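Local coordinates for protein pseudouridine synthase (Pyrococcus abyssi, PDB 2AUS) that probably isomerises uridine to pseudouridine in RNA, as the Cbf5 synthase that associates with Nop10 in the archaeal box H/ACA sRNP, at residues A[18-22]-A[306-312]; A[22-28]-A[255-259]; A[300-304]-A[316-320]; A[204-208]-A[245-249]; A[291-295]-A[328-332]. All coordinates share one frame. Numbering follows the deposited sequence.

Interaction 1: A[18-22]-A[306-312]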
# COMPACT_ATOMS: atom_id res chain seq x y z
N VAL A 18 -19.10 -21.32 -39.62
CA VAL A 18 -20.09 -20.28 -39.89
C VAL A 18 -21.01 -20.72 -41.02
O VAL A 18 -20.55 -21.16 -42.07
CB VAL A 18 -19.41 -18.95 -40.30
CG1 VAL A 18 -20.48 -17.92 -40.67
CG2 VAL A 18 -18.55 -18.42 -39.17
N ILE A 19 -22.31 -20.61 -40.81
CA ILE A 19 -23.28 -21.00 -41.82
C ILE A 19 -24.02 -19.77 -42.32
O ILE A 19 -24.67 -19.07 -41.54
CB ILE A 19 -24.28 -22.02 -41.25
CG1 ILE A 19 -23.53 -23.23 -40.70
CG2 ILE A 19 -25.27 -22.44 -42.33
CD1 ILE A 19 -24.41 -24.29 -40.09
N VAL A 20 -23.90 -19.51 -43.62
CA VAL A 20 -24.54 -18.35 -44.23
C VAL A 20 -25.97 -18.62 -44.65
O VAL A 20 -26.26 -19.54 -45.41
CB VAL A 20 -23.75 -17.87 -45.46
CG1 VAL A 20 -24.44 -16.68 -46.08
CG2 VAL A 20 -22.34 -17.51 -45.07
N LYS A 21 -26.87 -17.80 -44.14
CA LYS A 21 -28.29 -17.92 -44.44
C LYS A 21 -28.61 -16.98 -45.61
O LYS A 21 -29.31 -17.37 -46.54
CB LYS A 21 -29.09 -17.55 -43.19
CG LYS A 21 -30.58 -17.83 -43.22
CD LYS A 21 -31.20 -17.45 -41.87
CE LYS A 21 -32.72 -17.46 -41.90
NZ LYS A 21 -33.29 -18.82 -42.07
N ASP A 22 -28.07 -15.76 -45.56
CA ASP A 22 -28.31 -14.76 -46.60
C ASP A 22 -27.00 -14.39 -47.29
O ASP A 22 -26.29 -13.50 -46.83
CB ASP A 22 -28.93 -13.50 -45.98
CG ASP A 22 -29.43 -12.51 -47.03
OD1 ASP A 22 -28.78 -12.36 -48.09
OD2 ASP A 22 -30.47 -11.87 -46.79
N THR A 306 -29.03 -23.59 -34.06
CA THR A 306 -28.51 -23.10 -35.33
C THR A 306 -29.35 -23.63 -36.48
O THR A 306 -29.72 -22.88 -37.38
CB THR A 306 -27.05 -23.56 -35.56
OG1 THR A 306 -26.18 -22.85 -34.68
CG2 THR A 306 -26.64 -23.30 -37.00
N GLN A 307 -29.64 -24.93 -36.44
CA GLN A 307 -30.41 -25.58 -37.48
C GLN A 307 -31.79 -24.95 -37.63
O GLN A 307 -32.25 -24.70 -38.75
CB GLN A 307 -30.54 -27.08 -37.20
CG GLN A 307 -31.11 -27.87 -38.36
CD GLN A 307 -30.35 -27.61 -39.66
OE1 GLN A 307 -29.12 -27.70 -39.70
NE2 GLN A 307 -31.09 -27.30 -40.72
N GLU A 308 -32.46 -24.72 -36.51
CA GLU A 308 -33.79 -24.12 -36.55
C GLU A 308 -33.72 -22.70 -37.13
O GLU A 308 -34.58 -22.30 -37.91
CB GLU A 308 -34.39 -24.10 -35.14
CG GLU A 308 -35.18 -25.35 -34.82
CD GLU A 308 -35.20 -25.67 -33.33
OE1 GLU A 308 -35.32 -24.74 -32.52
OE2 GLU A 308 -35.11 -26.88 -32.99
N MET A 309 -32.68 -21.95 -36.75
CA MET A 309 -32.53 -20.59 -37.25
C MET A 309 -32.33 -20.57 -38.76
O MET A 309 -32.75 -19.64 -39.44
CB MET A 309 -31.38 -19.88 -36.53
CG MET A 309 -31.72 -19.50 -35.10
SD MET A 309 -30.44 -18.55 -34.27
CE MET A 309 -30.02 -19.64 -32.90
N ILE A 310 -31.69 -21.61 -39.28
CA ILE A 310 -31.45 -21.70 -40.71
C ILE A 310 -32.69 -22.19 -41.44
O ILE A 310 -33.07 -21.65 -42.48
CB ILE A 310 -30.29 -22.65 -41.03
CG1 ILE A 310 -29.01 -22.15 -40.35
CG2 ILE A 310 -30.08 -22.73 -42.53
CD1 ILE A 310 -27.87 -23.13 -40.44
N GLU A 311 -33.34 -23.21 -40.88
CA GLU A 311 -34.54 -23.79 -41.49
C GLU A 311 -35.76 -22.87 -41.45
O GLU A 311 -36.33 -22.54 -42.49
CB GLU A 311 -34.89 -25.11 -40.82
CG GLU A 311 -33.78 -26.14 -40.83
CD GLU A 311 -34.14 -27.40 -40.06
OE1 GLU A 311 -34.58 -27.29 -38.89
OE2 GLU A 311 -33.98 -28.50 -40.63
N ARG A 312 -36.16 -22.48 -40.24
CA ARG A 312 -37.32 -21.62 -40.07
C ARG A 312 -37.14 -20.28 -40.76
O ARG A 312 -36.05 -19.94 -41.21
CB ARG A 312 -37.60 -21.41 -38.57
CG ARG A 312 -37.97 -22.70 -37.87
CD ARG A 312 -38.11 -22.53 -36.37
NE ARG A 312 -38.37 -23.81 -35.71
CZ ARG A 312 -38.29 -24.01 -34.40
NH1 ARG A 312 -37.97 -23.01 -33.59
NH2 ARG A 312 -38.53 -25.22 -33.90
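Three residues, Lys21, Ile310 and Ile19, supply most of the surface buried where the N-terminal strand 18-20 meets helix 306-311. Lys21 lies just past the strand, with its CA 6.2 Å from that of Ile310, the closest CA pair of the two segments. Its first three side-chain torsions are all t, so the chain runs out fully extended, and a last torsion near +67° turns the ammonium into the C-terminal end of the helix. There Lys21 NZ donates hydrogen bonds to Met309 O at 2.8 Å and to Arg312 O at 3.1 Å, while Ile310 O is 2.9 Å from Lys21 NZ. Arg312 is the residue at which helical backbone angles are lost. Ile310 also provides the apolar half of the contact: its CD1 comes within 3.3 Å of Ile19 CG2, a tight approach. On the same side of the helix, one turn earlier, Thr306 CG2 is 3.9 Å from Ile19 CD1, and Thr306 OG1 bonds to Asn278 and Ile281. Backbone hydrogen bonds of Ile19 to Leu277 and of Lys21 to Val275 pair the strand and the residue after it with 274-278, so the N-terminal run extends the PUA-domain sheet at its edge. The chemistry implies recognition of a helix terminus: a positive charge meets carbonyls at the negative end of the helix dipole, beside a small aliphatic patch.

Interaction 2: A[22-28]-A[255-259]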
# COMPACT_ATOMS: atom_id res chain seq x y z
N ASP A 22 -28.07 -15.76 -45.56
CA ASP A 22 -28.31 -14.76 -46.60
C ASP A 22 -27.00 -14.39 -47.29
O ASP A 22 -26.29 -13.50 -46.83
CB ASP A 22 -28.93 -13.50 -45.98
CG ASP A 22 -29.43 -12.51 -47.03
OD1 ASP A 22 -28.78 -12.36 -48.09
OD2 ASP A 22 -30.47 -11.87 -46.79
N ASP A 23 -26.69 -15.05 -48.41
CA ASP A 23 -25.45 -14.80 -49.15
C ASP A 23 -25.34 -13.41 -49.77
O ASP A 23 -24.24 -12.96 -50.09
CB ASP A 23 -25.27 -15.82 -50.28
CG ASP A 23 -25.50 -17.25 -49.84
OD1 ASP A 23 -25.10 -17.59 -48.70
OD2 ASP A 23 -26.07 -18.03 -50.63
N LYS A 24 -26.47 -12.74 -49.95
CA LYS A 24 -26.46 -11.42 -50.58
C LYS A 24 -26.38 -10.23 -49.62
O LYS A 24 -26.18 -9.10 -50.06
CB LYS A 24 -27.69 -11.27 -51.47
CG LYS A 24 -27.86 -12.36 -52.52
CD LYS A 24 -26.77 -12.29 -53.58
CE LYS A 24 -26.95 -13.40 -54.62
NZ LYS A 24 -25.95 -13.32 -55.72
N ALA A 25 -26.55 -10.48 -48.33
CA ALA A 25 -26.52 -9.38 -47.36
C ALA A 25 -25.26 -8.53 -47.45
O ALA A 25 -24.15 -9.04 -47.56
CB ALA A 25 -26.68 -9.92 -45.95
N GLU A 26 -25.46 -7.22 -47.41
CA GLU A 26 -24.36 -6.26 -47.47
C GLU A 26 -24.62 -5.26 -46.36
O GLU A 26 -25.73 -5.18 -45.83
CB GLU A 26 -24.36 -5.55 -48.83
CG GLU A 26 -24.22 -6.47 -50.04
CD GLU A 26 -22.92 -7.26 -50.05
OE1 GLU A 26 -21.92 -6.77 -49.48
OE2 GLU A 26 -22.90 -8.37 -50.64
N THR A 27 -23.60 -4.49 -45.99
CA THR A 27 -23.77 -3.52 -44.92
C THR A 27 -23.40 -2.12 -45.39
O THR A 27 -22.57 -1.97 -46.29
CB THR A 27 -22.92 -3.92 -43.67
OG1 THR A 27 -23.25 -3.07 -42.56
CG2 THR A 27 -21.43 -3.81 -43.96
N ASN A 28 -24.02 -1.11 -44.79
CA ASN A 28 -23.77 0.29 -45.14
C ASN A 28 -22.46 0.75 -44.49
O ASN A 28 -22.37 0.85 -43.28
CB ASN A 28 -24.93 1.16 -44.64
CG ASN A 28 -24.81 2.62 -45.08
OD1 ASN A 28 -23.73 3.21 -45.04
ND2 ASN A 28 -25.93 3.20 -45.49
N ILE A 255 -26.24 -10.17 -38.06
CA ILE A 255 -27.51 -9.70 -38.58
C ILE A 255 -27.47 -8.55 -39.56
O ILE A 255 -26.48 -7.83 -39.66
CB ILE A 255 -28.44 -9.32 -37.41
CG1 ILE A 255 -27.86 -8.11 -36.65
CG2 ILE A 255 -28.58 -10.51 -36.47
CD1 ILE A 255 -28.76 -7.57 -35.57
N LYS A 256 -28.56 -8.42 -40.31
CA LYS A 256 -28.69 -7.36 -41.32
C LYS A 256 -28.71 -6.01 -40.64
O LYS A 256 -29.05 -5.91 -39.46
CB LYS A 256 -30.00 -7.54 -42.09
CG LYS A 256 -30.20 -8.91 -42.68
CD LYS A 256 -31.54 -9.02 -43.41
CE LYS A 256 -31.75 -10.45 -43.90
NZ LYS A 256 -32.99 -10.59 -44.73
N ASP A 257 -28.33 -4.97 -41.38
CA ASP A 257 -28.33 -3.61 -40.85
C ASP A 257 -29.70 -3.22 -40.26
O ASP A 257 -29.77 -2.61 -39.19
CB ASP A 257 -27.95 -2.60 -41.94
CG ASP A 257 -26.49 -2.69 -42.36
OD1 ASP A 257 -26.07 -1.88 -43.22
OD2 ASP A 257 -25.75 -3.55 -41.83
N SER A 258 -30.77 -3.57 -40.96
CA SER A 258 -32.12 -3.23 -40.49
C SER A 258 -32.46 -3.91 -39.17
O SER A 258 -33.15 -3.33 -38.33
CB SER A 258 -33.17 -3.61 -41.53
OG SER A 258 -33.16 -5.01 -41.77
N ALA A 259 -31.97 -5.13 -38.99
CA ALA A 259 -32.23 -5.86 -37.75
C ALA A 259 -31.41 -5.24 -36.63
O ALA A 259 -31.79 -5.29 -35.47
CB ALA A 259 -31.87 -7.33 -37.92
O HOH W 1 -33.18 -12.95 -46.19
O HOH W 2 -27.60 -5.67 -44.07
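Asp257, in the first turn of helix 257-264, accepts two short hydrogen bonds through its carboxylate: Thr27 OG1 donates to Asp257 OD2 at 2.6 Å, and Asn28 N donates to Asp257 OD1 at 2.7 Å with an N-H...O angle of 163°. Thr27 OG1 is bonded in addition to Lys293. A water extends this pairing, donating to Glu26 O at 2.6 Å and accepting from Asp257 N at 2.9 Å, so a helix N-terminal amide is satisfied through solvent. Farther along, the N-cap residue Lys256 meets Asp22 in a long salt bridge, 3.5 Å from Lys256 NZ to Asp22 OD2, and a second water joins the same two atoms; Lys256 NZ also bonds weakly to Pro272 O. Asp22 opens a type I turn ending at Ala25. Packing is slight: Lys256 CE lies 3.5 Å from Asp22 OD2, and Ala25 CB faces segment 255-259 without touching it, packing on Leu292 and Val275. With polar groups and water dominating, the 22-28 loop appears held to the PUA-domain helix by specific hydrogen bonds rather than by buried apolar area.

Interaction 3: A[300-304]-A[316-320]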
# COMPACT_ATOMS: atom_id res chain seq x y z
N GLY A 300 -27.31 -12.25 -25.73
CA GLY A 300 -28.63 -12.80 -25.51
C GLY A 300 -28.65 -14.30 -25.35
O GLY A 300 -27.62 -14.97 -25.45
N LYS A 301 -29.84 -14.82 -25.09
CA LYS A 301 -30.04 -16.25 -24.91
C LYS A 301 -30.70 -16.78 -26.17
O LYS A 301 -31.74 -16.28 -26.58
CB LYS A 301 -30.93 -16.51 -23.69
CG LYS A 301 -31.04 -17.98 -23.30
CD LYS A 301 -32.11 -18.20 -22.22
CE LYS A 301 -31.78 -17.46 -20.92
NZ LYS A 301 -30.57 -18.01 -20.22
N ALA A 302 -30.08 -17.76 -26.80
CA ALA A 302 -30.63 -18.34 -28.01
C ALA A 302 -31.97 -18.99 -27.67
O ALA A 302 -32.08 -19.67 -26.65
CB ALA A 302 -29.68 -19.37 -28.59
N MET A 303 -32.97 -18.78 -28.52
CA MET A 303 -34.29 -19.36 -28.31
C MET A 303 -34.48 -20.60 -29.16
O MET A 303 -35.43 -21.36 -28.98
CB MET A 303 -35.38 -18.33 -28.64
CG MET A 303 -35.43 -17.19 -27.63
SD MET A 303 -35.66 -17.80 -25.93
CE MET A 303 -34.02 -17.66 -25.27
N MET A 304 -33.57 -20.79 -30.11
CA MET A 304 -33.60 -21.96 -30.97
C MET A 304 -32.18 -22.36 -31.32
O MET A 304 -31.22 -21.69 -30.94
CB MET A 304 -34.44 -21.70 -32.24
CG MET A 304 -34.30 -20.34 -32.88
SD MET A 304 -35.43 -20.16 -34.30
CE MET A 304 -36.93 -19.62 -33.49
N ILE A 316 -38.83 -15.72 -32.84
CA ILE A 316 -37.76 -15.07 -32.09
C ILE A 316 -36.57 -16.02 -32.02
O ILE A 316 -36.67 -17.14 -31.51
CB ILE A 316 -38.23 -14.71 -30.68
CG1 ILE A 316 -39.37 -13.69 -30.77
CG2 ILE A 316 -37.07 -14.15 -29.87
CD1 ILE A 316 -39.97 -13.32 -29.43
N ALA A 317 -35.43 -15.57 -32.54
CA ALA A 317 -34.23 -16.39 -32.52
C ALA A 317 -33.44 -16.16 -31.24
O ALA A 317 -32.84 -17.09 -30.70
CB ALA A 317 -33.37 -16.08 -33.73
N VAL A 318 -33.45 -14.93 -30.74
CA VAL A 318 -32.72 -14.62 -29.52
C VAL A 318 -33.44 -13.67 -28.58
O VAL A 318 -33.99 -12.65 -29.01
CB VAL A 318 -31.35 -13.98 -29.82
CG1 VAL A 318 -30.61 -13.70 -28.52
CG2 VAL A 318 -30.52 -14.89 -30.72
N ASP A 319 -33.44 -14.01 -27.29
CA ASP A 319 -34.03 -13.16 -26.28
C ASP A 319 -32.91 -12.26 -25.79
O ASP A 319 -32.06 -12.68 -25.01
CB ASP A 319 -34.59 -13.97 -25.12
CG ASP A 319 -36.10 -14.13 -25.20
OD1 ASP A 319 -36.78 -13.10 -25.41
OD2 ASP A 319 -36.60 -15.26 -25.04
N VAL A 320 -32.89 -11.03 -26.28
CA VAL A 320 -31.85 -10.07 -25.92
C VAL A 320 -31.86 -9.70 -24.45
O VAL A 320 -32.88 -9.27 -23.91
CB VAL A 320 -31.98 -8.80 -26.79
CG1 VAL A 320 -30.92 -7.79 -26.39
CG2 VAL A 320 -31.84 -9.16 -28.26
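A classic beta bulge interrupts strand 316-323 at the end of this pairing: Ala317 and Val318 both face Leu269 on the neighbouring strand, and Ala317 has a psi of -35°, far from extended values. Toward strand 296-302 the ladder nevertheless stays in register. Lys301 and Asp319 form a hydrogen-bonded pair, with Lys301 N to Asp319 O at 3.1 Å (170°) and Asp319 N to Lys301 O at 2.9 Å (164°). Beyond it, Met303 N reaches Ala317 O at 2.8 Å (169°). Gly300-Val320 and Ala302-Val318 are non-hydrogen-bonded pairs, with CA atoms 4.2 and 4.5 Å apart. The segment axes approach to 4.6 Å at 149°, a twisted antiparallel pairing in the mixed beta sheet of the PUA domain, with helix 306-311 bridging the two strands in sequence. Glycine suits position 300, because a CB there would fall only 2.5 Å from Val318 CG1. On that face Ala302 and Val318 both touch Val287 of the next strand. Where the first strand ends, Met303 CG packs on Ile316 CG2 at 4.1 Å. Met304 turns its CG to within 4.4 Å of Ala317 CB, and the side chains of Met304 and Ala317 both also touch Met309 of the connecting helix.

Interaction 4: A[204-208]-A[245-249]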
# COMPACT_ATOMS: atom_id res chain seq x y z
N ARG A 204 -4.86 -16.22 -17.65
CA ARG A 204 -5.82 -16.25 -18.74
C ARG A 204 -7.27 -16.29 -18.28
O ARG A 204 -7.61 -16.98 -17.32
CB ARG A 204 -5.53 -17.46 -19.64
CG ARG A 204 -6.44 -17.63 -20.83
CD ARG A 204 -5.84 -18.63 -21.81
NE ARG A 204 -6.69 -18.84 -22.98
CZ ARG A 204 -7.09 -17.87 -23.80
NH1 ARG A 204 -6.72 -16.61 -23.59
NH2 ARG A 204 -7.86 -18.16 -24.84
N SER A 205 -8.11 -15.53 -18.97
CA SER A 205 -9.53 -15.50 -18.68
C SER A 205 -10.23 -15.37 -20.02
O SER A 205 -10.25 -14.28 -20.61
CB SER A 205 -9.92 -14.33 -17.79
OG SER A 205 -11.33 -14.33 -17.63
N GLY A 206 -10.78 -16.47 -20.50
CA GLY A 206 -11.44 -16.45 -21.79
C GLY A 206 -10.45 -16.00 -22.84
O GLY A 206 -9.35 -16.56 -22.94
N PRO A 207 -10.78 -14.98 -23.63
CA PRO A 207 -9.85 -14.51 -24.67
C PRO A 207 -8.72 -13.60 -24.17
O PRO A 207 -7.85 -13.21 -24.95
CB PRO A 207 -10.77 -13.82 -25.66
CG PRO A 207 -11.83 -13.23 -24.76
CD PRO A 207 -12.10 -14.32 -23.76
N PHE A 208 -8.73 -13.26 -22.89
CA PHE A 208 -7.69 -12.40 -22.35
C PHE A 208 -6.53 -13.19 -21.77
O PHE A 208 -6.70 -14.04 -20.89
CB PHE A 208 -8.26 -11.45 -21.29
CG PHE A 208 -9.35 -10.57 -21.82
CD1 PHE A 208 -10.67 -11.01 -21.85
CD2 PHE A 208 -9.05 -9.32 -22.35
CE1 PHE A 208 -11.68 -10.21 -22.40
CE2 PHE A 208 -10.04 -8.51 -22.90
CZ PHE A 208 -11.36 -8.96 -22.93
N LYS A 245 -13.64 -7.97 -28.26
CA LYS A 245 -12.64 -8.93 -27.81
C LYS A 245 -13.24 -9.84 -26.74
O LYS A 245 -12.90 -11.03 -26.68
CB LYS A 245 -11.42 -8.18 -27.24
CG LYS A 245 -10.33 -9.07 -26.63
CD LYS A 245 -9.59 -9.91 -27.67
CE LYS A 245 -8.41 -10.68 -27.04
NZ LYS A 245 -7.47 -9.74 -26.32
N ALA A 246 -14.13 -9.30 -25.91
CA ALA A 246 -14.75 -10.07 -24.83
C ALA A 246 -15.70 -11.17 -25.26
O ALA A 246 -16.00 -12.06 -24.47
CB ALA A 246 -15.45 -9.14 -23.86
N VAL A 247 -16.19 -11.13 -26.50
CA VAL A 247 -17.11 -12.17 -26.95
C VAL A 247 -16.50 -13.09 -28.01
O VAL A 247 -17.20 -13.87 -28.66
CB VAL A 247 -18.42 -11.57 -27.54
CG1 VAL A 247 -19.08 -10.67 -26.50
CG2 VAL A 247 -18.13 -10.80 -28.82
N GLU A 248 -15.18 -13.01 -28.16
CA GLU A 248 -14.48 -13.84 -29.13
C GLU A 248 -14.70 -15.34 -28.95
O GLU A 248 -14.68 -16.09 -29.92
CB GLU A 248 -12.99 -13.54 -29.10
CG GLU A 248 -12.57 -12.54 -30.16
CD GLU A 248 -11.16 -12.01 -29.96
OE1 GLU A 248 -10.27 -12.81 -29.59
OE2 GLU A 248 -10.95 -10.80 -30.19
N HIS A 249 -14.91 -15.79 -27.72
CA HIS A 249 -15.13 -17.21 -27.48
C HIS A 249 -16.61 -17.58 -27.47
O HIS A 249 -16.96 -18.73 -27.19
CB HIS A 249 -14.47 -17.63 -26.17
CG HIS A 249 -12.97 -17.68 -26.23
ND1 HIS A 249 -12.19 -17.93 -25.12
CD2 HIS A 249 -12.12 -17.53 -27.27
CE1 HIS A 249 -10.92 -17.94 -25.48
NE2 HIS A 249 -10.85 -17.70 -26.78
O HOH W 3 -5.42 -11.29 -24.93
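A beta hairpin with a type II' turn from Ser205 to Phe208, closing strand 195-205 onto 208-209 in the synthase fold, packs here against the loop that leads to PUA-domain strand 252-255. Gly206 takes the positive phi (59°) that this turn requires at its second position. Lys245 comes first: its O sits 3.1 Å from Pro207 CG, its CG 3.8 Å from Phe208 CE2, and its NZ gives a 2.9 Å hydrogen bond to a water that in turn donates to Pro207 O at 3.1 Å. Ala246 follows, with its CA 3.9 Å and its CB 4.2 Å from Phe208 CE1, on a ring that also meets Val48 and Val88. Glu248 adds a peripheral approach of OE1 to Pro207 CB at 4.1 Å. No direct hydrogen bond links the segments. Last comes His249, whose CE1 lies 3.1 Å from Arg204 NH2, near the imidazole plane. Over one face of that ring Pro207 makes a CH-pi contact, its CB 4.1 Å from the ring centroid and only 12° off the normal.

Interaction 5: A[291-295]-A[328-332]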
# COMPACT_ATOMS: atom_id res chain seq x y z
N THR A 291 -23.04 -7.23 -35.97
CA THR A 291 -23.41 -6.56 -37.21
C THR A 291 -22.51 -7.21 -38.26
O THR A 291 -21.57 -7.94 -37.91
CB THR A 291 -23.04 -5.07 -37.23
OG1 THR A 291 -21.61 -4.95 -37.21
CG2 THR A 291 -23.66 -4.31 -36.05
N LEU A 292 -22.77 -6.91 -39.52
CA LEU A 292 -21.97 -7.45 -40.61
C LEU A 292 -20.55 -6.88 -40.61
O LEU A 292 -19.70 -7.33 -41.38
CB LEU A 292 -22.66 -7.18 -41.96
CG LEU A 292 -23.96 -7.98 -42.07
CD1 LEU A 292 -24.73 -7.66 -43.35
CD2 LEU A 292 -23.61 -9.45 -42.00
N LYS A 293 -20.28 -5.91 -39.74
CA LYS A 293 -18.93 -5.34 -39.65
C LYS A 293 -18.25 -5.93 -38.41
O LYS A 293 -17.21 -5.46 -37.98
CB LYS A 293 -18.99 -3.82 -39.51
CG LYS A 293 -19.63 -3.10 -40.70
CD LYS A 293 -19.50 -1.58 -40.54
CE LYS A 293 -20.29 -0.83 -41.61
NZ LYS A 293 -21.76 -1.12 -41.51
N ASP A 294 -18.86 -6.98 -37.86
CA ASP A 294 -18.34 -7.63 -36.66
C ASP A 294 -18.35 -6.77 -35.40
O ASP A 294 -17.50 -6.93 -34.52
CB ASP A 294 -16.94 -8.19 -36.93
CG ASP A 294 -16.95 -9.26 -38.03
OD1 ASP A 294 -17.91 -10.08 -38.05
OD2 ASP A 294 -16.01 -9.30 -38.86
N GLU A 295 -19.32 -5.86 -35.30
CA GLU A 295 -19.45 -5.02 -34.11
C GLU A 295 -20.41 -5.79 -33.21
O GLU A 295 -21.33 -6.44 -33.71
CB GLU A 295 -20.11 -3.68 -34.43
CG GLU A 295 -19.37 -2.80 -35.43
CD GLU A 295 -20.31 -1.85 -36.14
OE1 GLU A 295 -21.01 -2.29 -37.08
OE2 GLU A 295 -20.36 -0.66 -35.74
N ASP A 328 -28.05 5.30 -32.56
CA ASP A 328 -27.62 6.16 -33.66
C ASP A 328 -26.70 5.59 -34.74
O ASP A 328 -26.60 6.16 -35.83
CB ASP A 328 -26.99 7.43 -33.08
CG ASP A 328 -26.60 8.44 -34.14
OD1 ASP A 328 -25.42 8.42 -34.58
OD2 ASP A 328 -27.48 9.25 -34.54
N TRP A 329 -26.02 4.48 -34.47
CA TRP A 329 -25.11 3.91 -35.46
C TRP A 329 -25.84 3.34 -36.66
O TRP A 329 -25.42 3.55 -37.79
CB TRP A 329 -24.21 2.86 -34.81
CG TRP A 329 -23.19 3.46 -33.87
CD1 TRP A 329 -23.12 4.78 -33.47
CD2 TRP A 329 -22.14 2.78 -33.18
NE1 TRP A 329 -22.09 4.94 -32.57
CE2 TRP A 329 -21.48 3.72 -32.37
CE3 TRP A 329 -21.71 1.44 -33.16
CZ2 TRP A 329 -20.40 3.39 -31.56
CZ3 TRP A 329 -20.63 1.11 -32.35
CH2 TRP A 329 -19.99 2.08 -31.55
N TYR A 330 -26.92 2.60 -36.41
CA TYR A 330 -27.72 2.02 -37.49
C TYR A 330 -29.13 2.54 -37.20
O TYR A 330 -30.00 1.82 -36.73
CB TYR A 330 -27.69 0.49 -37.42
CG TYR A 330 -26.34 -0.11 -37.77
CD1 TYR A 330 -26.12 -0.69 -39.02
CD2 TYR A 330 -25.29 -0.09 -36.85
CE1 TYR A 330 -24.88 -1.24 -39.35
CE2 TYR A 330 -24.05 -0.64 -37.17
CZ TYR A 330 -23.85 -1.21 -38.42
OH TYR A 330 -22.63 -1.71 -38.77
N PRO A 331 -29.36 3.82 -37.50
CA PRO A 331 -30.64 4.49 -37.27
C PRO A 331 -31.88 3.97 -37.97
O PRO A 331 -31.81 3.49 -39.10
CB PRO A 331 -30.35 5.93 -37.67
CG PRO A 331 -29.46 5.72 -38.87
CD PRO A 331 -28.49 4.65 -38.36
N LYS A 332 -33.01 4.06 -37.29
CA LYS A 332 -34.28 3.70 -37.89
C LYS A 332 -34.67 4.97 -38.64
O LYS A 332 -34.71 6.06 -38.05
CB LYS A 332 -35.33 3.38 -36.84
CG LYS A 332 -35.24 1.97 -36.29
CD LYS A 332 -36.49 1.63 -35.51
CE LYS A 332 -36.42 0.25 -34.92
NZ LYS A 332 -37.67 -0.06 -34.17
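The contact belongs to the hairpin between PUA-domain strands 286-291 and 296-302, onto which the C-terminal tail folds. Backbone positions stay far apart, the nearest CA atoms, those of Thr291 and Tyr330, being 9.6 Å from one another, so the side chains span the gap. Tyr330 gives the largest single share of the buried area, and its hydroxyl is the meeting point: Tyr330 OH donates a very short 2.4 Å hydrogen bond to Glu295 OE1, which lies at the edge of the Tyr330 ring, near its plane, and accepts one from Lys293 NZ at 2.9 Å. Lys293 NZ also binds Thr27 OG1, Asn28 O and Trp31 O, which draws the N-terminal region into the same network. Thr291 CB is 3.7 Å from Tyr330 OH, and Thr291 OG1 donates to Glu295 OE1 at 2.7 Å, so Glu295 OE1 accepts from two hydroxyls. The other oxygen, Glu295 OE2, accepts from Phe33 N and lies 3.6 Å from Trp329 CE3; the indole meets the ring of Tyr46. Thr291 OG1 accepts from Lys293 N at 3.0 Å, an ST turn, and from Glu295 N at 3.1 Å. Leu292 (-68/-7) and Lys293 (-102/13) set a type I turn, closed by Asp294 N to Thr291 O at 2.9 Å; Thr291 N to Glu295 O, also 2.9 Å, and left-handed Asp294 (65/31) add the G1 bulge typical of a 3:5 beta hairpin.

Interactions 1, 2, 3 and 5 all involve the PUA domain, whereas interaction 4, its centre about 4 Å from the centre of the chain, lies at the synthase-domain hairpin and touches none of the others. Interactions 1, 3 and 4 are partly buried. Interactions 1 and 3 reach the same sheet, and helix 306-311 of interaction 1 connects the two strands of interaction 3; one relies on a lysine at carbonyls, the other on a backbone ladder. Interaction 2 is a solvent-bridged surface contact, but Lys293 links it to the buried polar network of interaction 5, with Lys293 NZ 2.7 Å from Thr27 OG1. Segments 18-22 and 22-28 meet at Asp22, so one N-terminal run contacts two PUA helices. Interaction 4 depends on proline and ring packing.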